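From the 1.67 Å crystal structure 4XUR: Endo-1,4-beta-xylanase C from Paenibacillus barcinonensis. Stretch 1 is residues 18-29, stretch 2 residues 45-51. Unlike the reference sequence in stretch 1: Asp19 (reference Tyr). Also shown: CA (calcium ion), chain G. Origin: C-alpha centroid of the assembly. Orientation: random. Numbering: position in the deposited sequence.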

ATOM      1  N   ALA A  18      -3.082   0.918 -11.284  1.00 13.64           N
ATOM      2  CA  ALA A  18      -3.872   1.975 -10.772  1.00 14.28           C
ATOM      3  C   ALA A  18      -3.193   3.363 -10.872  1.00 14.57           C
ATOM      4  O   ALA A  18      -2.172   3.588 -10.251  1.00 14.02           O
ATOM      5  CB  ALA A  18      -4.285   1.703  -9.296  1.00 14.04           C
ATOM      6  N   ASP A  19      -3.791   4.231 -11.695  1.00 15.13           N
ATOM      7  CA  ASP A  19      -3.229   5.564 -11.890  1.00 16.87           C
ATOM      8  C   ASP A  19      -4.183   6.640 -11.372  1.00 16.09           C
ATOM      9  O   ASP A  19      -3.808   7.792 -11.316  1.00 17.05           O
ATOM     10  CB  ASP A  19      -2.800   5.815 -13.346  1.00 18.33           C
ATOM     11  CG  ASP A  19      -4.003   5.773 -14.325  1.00 19.19           C
ATOM     12  OD1 ASP A  19      -5.166   5.981 -13.920  1.00 20.80           O
ATOM     13  OD2 ASP A  19      -3.779   5.536 -15.508  1.00 22.03           O
ATOM     14  N   PHE A  20      -5.392   6.228 -10.943  1.00 16.12           N
ATOM     15  CA  PHE A  20      -6.391   7.097 -10.349  1.00 16.91           C
ATOM     16  C   PHE A  20      -6.875   8.276 -11.196  1.00 17.00           C
ATOM     17  O   PHE A  20      -7.591   9.127 -10.703  1.00 17.90           O
ATOM     18  CB  PHE A  20      -5.899   7.639  -8.973  1.00 16.55           C
ATOM     19  CG  PHE A  20      -5.505   6.525  -8.076  1.00 15.40           C
ATOM     20  CD1 PHE A  20      -6.514   5.758  -7.462  1.00 16.42           C
ATOM     21  CD2 PHE A  20      -4.218   6.240  -7.868  1.00 16.32           C
ATOM     22  CE1 PHE A  20      -6.176   4.669  -6.672  1.00 16.03           C
ATOM     23  CE2 PHE A  20      -3.829   5.136  -7.033  1.00 16.02           C
ATOM     24  CZ  PHE A  20      -4.813   4.380  -6.452  1.00 17.06           C
ATOM     25  N   GLU A  21      -6.616   8.216 -12.482  1.00 17.51           N
ATOM     26  CA  GLU A  21      -6.882   9.379 -13.355  1.00 19.20           C
ATOM     27  C   GLU A  21      -8.346   9.497 -13.687  1.00 20.36           C
ATOM     28  O   GLU A  21      -8.817  10.617 -14.049  1.00 19.93           O
ATOM     29  CB  GLU A  21      -6.009   9.306 -14.592  1.00 19.50           C
ATOM     30  CG  GLU A  21      -4.520   9.556 -14.342  1.00 19.83           C
ATOM     31  CD  GLU A  21      -4.213  10.827 -13.539  1.00 21.34           C
ATOM     32  OE1 GLU A  21      -4.601  11.939 -13.980  1.00 21.17           O
ATOM     33  OE2 GLU A  21      -3.563  10.753 -12.463  1.00 17.85           O
ATOM     34  N   ASP A  22      -9.075   8.376 -13.601  1.00 19.62           N
ATOM     35  CA  ASP A  22     -10.525   8.361 -13.685  1.00 19.57           C
ATOM     36  C   ASP A  22     -11.264   8.883 -12.447  1.00 20.42           C
ATOM     37  O   ASP A  22     -12.504   8.917 -12.451  1.00 18.68           O
ATOM     38  CB  ASP A  22     -11.035   6.943 -14.031  1.00 20.96           C
ATOM     39  CG  ASP A  22     -10.606   5.866 -13.014  1.00 23.74           C
ATOM     40  OD1 ASP A  22     -10.211   6.214 -11.859  1.00 25.28           O
ATOM     41  OD2 ASP A  22     -10.623   4.661 -13.362  1.00 25.72           O
ATOM     42  N   GLY A  23     -10.558   9.147 -11.346  1.00 18.89           N
ATOM     43  CA  GLY A  23     -11.153   9.653 -10.123  1.00 19.63           C
ATOM     44  C   GLY A  23     -11.774   8.640  -9.206  1.00 19.39           C
ATOM     45  O   GLY A  23     -12.442   8.997  -8.216  1.00 20.29           O
ATOM     46  N   ASN A  24     -11.594   7.356  -9.538  1.00 18.55           N
ATOM     47  CA  ASN A  24     -12.363   6.313  -8.840  1.00 17.70           C
ATOM     48  C   ASN A  24     -11.549   5.679  -7.762  1.00 15.86           C
ATOM     49  O   ASN A  24     -10.423   5.273  -7.996  1.00 16.26           O
ATOM     50  CB  ASN A  24     -12.846   5.216  -9.808  1.00 19.02           C
ATOM     51  CG  ASN A  24     -13.838   5.735 -10.836  1.00 21.15           C
ATOM     52  OD1 ASN A  24     -14.652   6.621 -10.549  1.00 20.90           O
ATOM     53  ND2 ASN A  24     -13.753   5.196 -12.040  1.00 22.55           N
ATOM     54  N   ILE A  25     -12.155   5.536  -6.579  1.00 15.52           N
ATOM     55  CA  ILE A  25     -11.489   4.775  -5.499  1.00 14.76           C
ATOM     56  C   ILE A  25     -11.334   3.313  -5.799  1.00 14.51           C
ATOM     57  O   ILE A  25     -10.424   2.647  -5.260  1.00 14.50           O
ATOM     58  CB  ILE A  25     -12.285   4.951  -4.177  1.00 15.20           C
ATOM     59  CG1 ILE A  25     -11.459   4.477  -2.985  1.00 15.89           C
ATOM     60  CG2 ILE A  25     -13.582   4.199  -4.274  1.00 15.88           C
ATOM     61  CD1 ILE A  25     -10.172   5.214  -2.797  1.00 15.04           C
ATOM     62  N   GLY A  26     -12.230   2.747  -6.624  1.00 15.61           N
ATOM     63  CA  GLY A  26     -12.163   1.320  -6.920  1.00 14.83           C
ATOM     64  C   GLY A  26     -12.388   0.485  -5.677  1.00 13.15           C
ATOM     65  O   GLY A  26     -13.275   0.771  -4.882  1.00 13.65           O
ATOM     66  N   ASN A  27     -11.586  -0.565  -5.519  1.00 13.90           N
ATOM     67  CA  ASN A  27     -11.608  -1.399  -4.337  1.00 14.62           C
ATOM     68  C   ASN A  27     -10.593  -1.033  -3.284  1.00 13.36           C
ATOM     69  O   ASN A  27     -10.384  -1.812  -2.285  1.00 13.29           O
ATOM     70  CB  ASN A  27     -11.413  -2.893  -4.738  1.00 14.65           C
ATOM     71  CG  ASN A  27     -12.516  -3.394  -5.624  1.00 15.90           C
ATOM     72  OD1 ASN A  27     -12.251  -3.940  -6.675  1.00 19.06           O
ATOM     73  ND2 ASN A  27     -13.767  -3.171  -5.219  1.00 16.37           N
ATOM     74  N   TRP A  28      -9.983   0.156  -3.403  1.00 11.85           N
ATOM     75  CA  TRP A  28      -9.036   0.576  -2.406  1.00 11.19           C
ATOM     76  C   TRP A  28      -9.799   0.870  -1.077  1.00 11.82           C
ATOM     77  O   TRP A  28     -10.893   1.436  -1.113  1.00 10.90           O
ATOM     78  CB  TRP A  28      -8.267   1.786  -2.873  1.00 10.66           C
ATOM     79  CG  TRP A  28      -7.236   1.467  -3.930  1.00 10.60           C
ATOM     80  CD1 TRP A  28      -7.459   1.378  -5.263  1.00 10.84           C
ATOM     81  CD2 TRP A  28      -5.837   1.177  -3.720  1.00 11.53           C
ATOM     82  NE1 TRP A  28      -6.288   1.055  -5.917  1.00 10.37           N
ATOM     83  CE2 TRP A  28      -5.264   0.923  -4.992  1.00 11.08           C
ATOM     84  CE3 TRP A  28      -5.026   1.082  -2.585  1.00 10.01           C
ATOM     85  CZ2 TRP A  28      -3.938   0.604  -5.160  1.00 11.24           C
ATOM     86  CZ3 TRP A  28      -3.702   0.792  -2.740  1.00 10.82           C
ATOM     87  CH2 TRP A  28      -3.142   0.530  -4.021  1.00  9.73           C
ATOM     88  N   ARG A  29      -9.228   0.479   0.048  1.00 11.76           N
ATOM     89  CA  ARG A  29      -9.888   0.616   1.371  1.00 11.60           C
ATOM     90  C   ARG A  29      -8.873   1.017   2.459  1.00 11.64           C
ATOM     91  O   ARG A  29      -7.681   0.790   2.331  1.00 12.29           O
ATOM     92  CB  ARG A  29     -10.661  -0.602   1.825  1.00 13.74           C
ATOM     93  CG  ARG A  29      -9.891  -1.892   2.095  1.00 14.97           C
ATOM     94  CD  ARG A  29     -10.752  -2.928   2.804  1.00 17.14           C
ATOM     95  NE  ARG A  29     -10.065  -4.204   3.030  1.00 17.23           N
ATOM     96  CZ  ARG A  29      -9.262  -4.493   4.054  1.00 18.59           C
ATOM     97  NH1 ARG A  29      -8.934  -3.577   5.025  1.00 15.43           N
ATOM     98  NH2 ARG A  29      -8.742  -5.747   4.140  1.00 18.64           N
ATOM     99  N   ASN A  45       3.573  12.745 -11.834  1.00 21.69           N
ATOM    100  CA  ASN A  45       3.519  13.148 -13.239  1.00 23.54           C
ATOM    101  C   ASN A  45       2.076  13.098 -13.803  1.00 23.18           C
ATOM    102  O   ASN A  45       1.833  12.666 -14.938  1.00 22.47           O
ATOM    103  CB  ASN A  45       4.444  12.275 -14.092  1.00 24.79           C
ATOM    104  CG  ASN A  45       5.936  12.430 -13.774  1.00 26.13           C
ATOM    105  OD1 ASN A  45       6.680  11.459 -13.818  1.00 30.10           O
ATOM    106  ND2 ASN A  45       6.383  13.630 -13.498  1.00 27.01           N
ATOM    107  N   SER A  46       1.119  13.549 -12.996  1.00 20.54           N
ATOM    108  CA  SER A  46      -0.300  13.479 -13.332  1.00 20.18           C
ATOM    109  C   SER A  46      -1.090  14.312 -12.371  1.00 20.05           C
ATOM    110  O   SER A  46      -0.522  14.904 -11.458  1.00 21.72           O
ATOM    111  CB  SER A  46      -0.797  12.039 -13.319  1.00 21.30           C
ATOM    112  OG  SER A  46      -0.556  11.373 -12.049  1.00 20.52           O
ATOM    113  N   ASN A  47      -2.398  14.316 -12.559  1.00 20.73           N
ATOM    114  CA  ASN A  47      -3.283  15.163 -11.808  1.00 23.02           C
ATOM    115  C   ASN A  47      -3.990  14.520 -10.641  1.00 20.13           C
ATOM    116  O   ASN A  47      -4.549  15.220  -9.773  1.00 21.57           O
ATOM    117  CB  ASN A  47      -4.324  15.789 -12.778  1.00 26.01           C
ATOM    118  CG  ASN A  47      -5.113  16.934 -12.132  1.00 23.20           C
ATOM    119  OD1 ASN A  47      -4.538  17.903 -11.630  1.00 24.68           O
ATOM    120  ND2 ASN A  47      -6.446  16.821 -12.150  1.00 24.94           N
ATOM    121  N   ARG A  48      -3.980  13.188 -10.564  1.00 20.04           N
ATOM    122  CA  ARG A  48      -4.731  12.502  -9.518  1.00 20.19           C
ATOM    123  C   ARG A  48      -3.917  11.397  -8.851  1.00 17.84           C
ATOM    124  O   ARG A  48      -3.044  10.775  -9.488  1.00 17.60           O
ATOM    125  CB  ARG A  48      -6.044  11.945 -10.069  1.00 22.09           C
ATOM    126  CG  ARG A  48      -6.901  13.045 -10.731  1.00 23.50           C
ATOM    127  CD  ARG A  48      -8.345  12.720 -10.863  1.00 25.26           C
ATOM    128  NE  ARG A  48      -9.021  13.731 -11.699  1.00 32.47           N
ATOM    129  CZ  ARG A  48     -10.275  13.649 -12.124  1.00 29.42           C
ATOM    130  NH1 ARG A  48     -11.041  12.637 -11.773  1.00 28.14           N
ATOM    131  NH2 ARG A  48     -10.761  14.620 -12.883  1.00 31.69           N
ATOM    132  N   SER A  49      -4.224  11.181  -7.574  1.00 16.12           N
ATOM    133  CA  SER A  49      -3.510  10.155  -6.772  1.00 15.59           C
ATOM    134  C   SER A  49      -4.343   9.836  -5.573  1.00 14.41           C
ATOM    135  O   SER A  49      -5.384  10.401  -5.361  1.00 14.50           O
ATOM    136  CB  SER A  49      -2.122  10.676  -6.423  1.00 15.74           C
ATOM    137  OG  SER A  49      -2.189  11.805  -5.567  1.00 15.09           O
ATOM    138  N   LEU A  50      -3.892   8.872  -4.741  1.00 12.78           N
ATOM    139  CA  LEU A  50      -4.677   8.433  -3.636  1.00 13.56           C
ATOM    140  C   LEU A  50      -4.052   8.916  -2.364  1.00 13.42           C
ATOM    141  O   LEU A  50      -2.956   8.510  -2.006  1.00 12.33           O
ATOM    142  CB  LEU A  50      -4.716   6.883  -3.626  1.00 12.56           C
ATOM    143  CG  LEU A  50      -5.553   6.280  -2.481  1.00 12.88           C
ATOM    144  CD1 LEU A  50      -6.967   6.821  -2.480  1.00 13.70           C
ATOM    145  CD2 LEU A  50      -5.489   4.762  -2.621  1.00 13.94           C
ATOM    146  N   LYS A  51      -4.757   9.839  -1.658  1.00 13.37           N
ATOM    147  CA  LYS A  51      -4.316  10.378  -0.416  1.00 14.17           C
ATOM    148  C   LYS A  51      -4.890   9.611   0.740  1.00 13.13           C
ATOM    149  O   LYS A  51      -6.093   9.400   0.780  1.00 12.71           O
ATOM    150  CB  LYS A  51      -4.682  11.850  -0.278  1.00 14.27           C
ATOM    151  CG  LYS A  51      -4.061  12.528   0.970  1.00 16.24           C
ATOM    152  CD  LYS A  51      -4.514  14.002   1.145  1.00 15.09           C
ATOM    153  CE  LYS A  51      -3.625  14.669   2.229  1.00 15.97           C
ATOM    154  NZ  LYS A  51      -3.534  16.145   2.114  1.00 18.58           N
TER
HETATM  155 CA    CA G1005      -2.111   9.458 -11.144  1.00 16.43          CA
HETATM  156  O   HOH W   1      -0.887   8.658 -12.790  1.00 16.82           O

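Residues 18-29, a loop-rich segment, pack against residues 45-51, whose last four residues form a strand; a calcium ion ties the two together at one end, and an apolar cluster does so at the other. Ala18 stays out of reach. Asp19, which differs from the reference sequence, gives its backbone O to the calcium at 2.4 Å, while its OD1 accepts a hydrogen bond from Glu21 N (3.0 Å) and so braces the loop. Phe20 directs its CA-to-CB bond toward the strand and lays one ring face against Leu50: Leu50 CB lies 3.9 Å from the ring centroid, 17° off the normal, a CH-pi contact. Phe20 also opens a type I turn, closed by Gly23 N to Phe20 O at 3.0 Å. Glu21 starts away from the strand, but chi1 and chi2, both m, help bring its carboxylate back to it. There Glu21 OE2 binds the calcium at 2.4 Å and accepts a hydrogen bond from Arg48 N (3.1 Å, 141°). Ser46 OG and Arg48 O complete the second stretch's share of the site, at 2.6 and 2.3 Å from the calcium; Glu21 OE2 lies just 3.0 Å from Arg48 O because both bind the same ion. Water 1, at 2.2 Å from the calcium, and two atoms from elsewhere in the structure add further ligands. Asp22 turns away, its OD1 accepting a hydrogen bond from Asn24 N (2.9 Å). The Arg48 side chain extends along the turn, with Glu21 O over one guanidinium face and Gly23 CA at the edge, 3.4 Å from Arg48 NH1. Gly23 has positive phi, and a CB here would come within 2.6 Å of Arg48 NH1, a clash. Farther along, Ile25 CD1 meets Leu50 CD1 at 3.6 Å and Trp28 CE3 approaches Leu50 CD2 at 3.7 Å, so Leu50 packs against three apolar side chains.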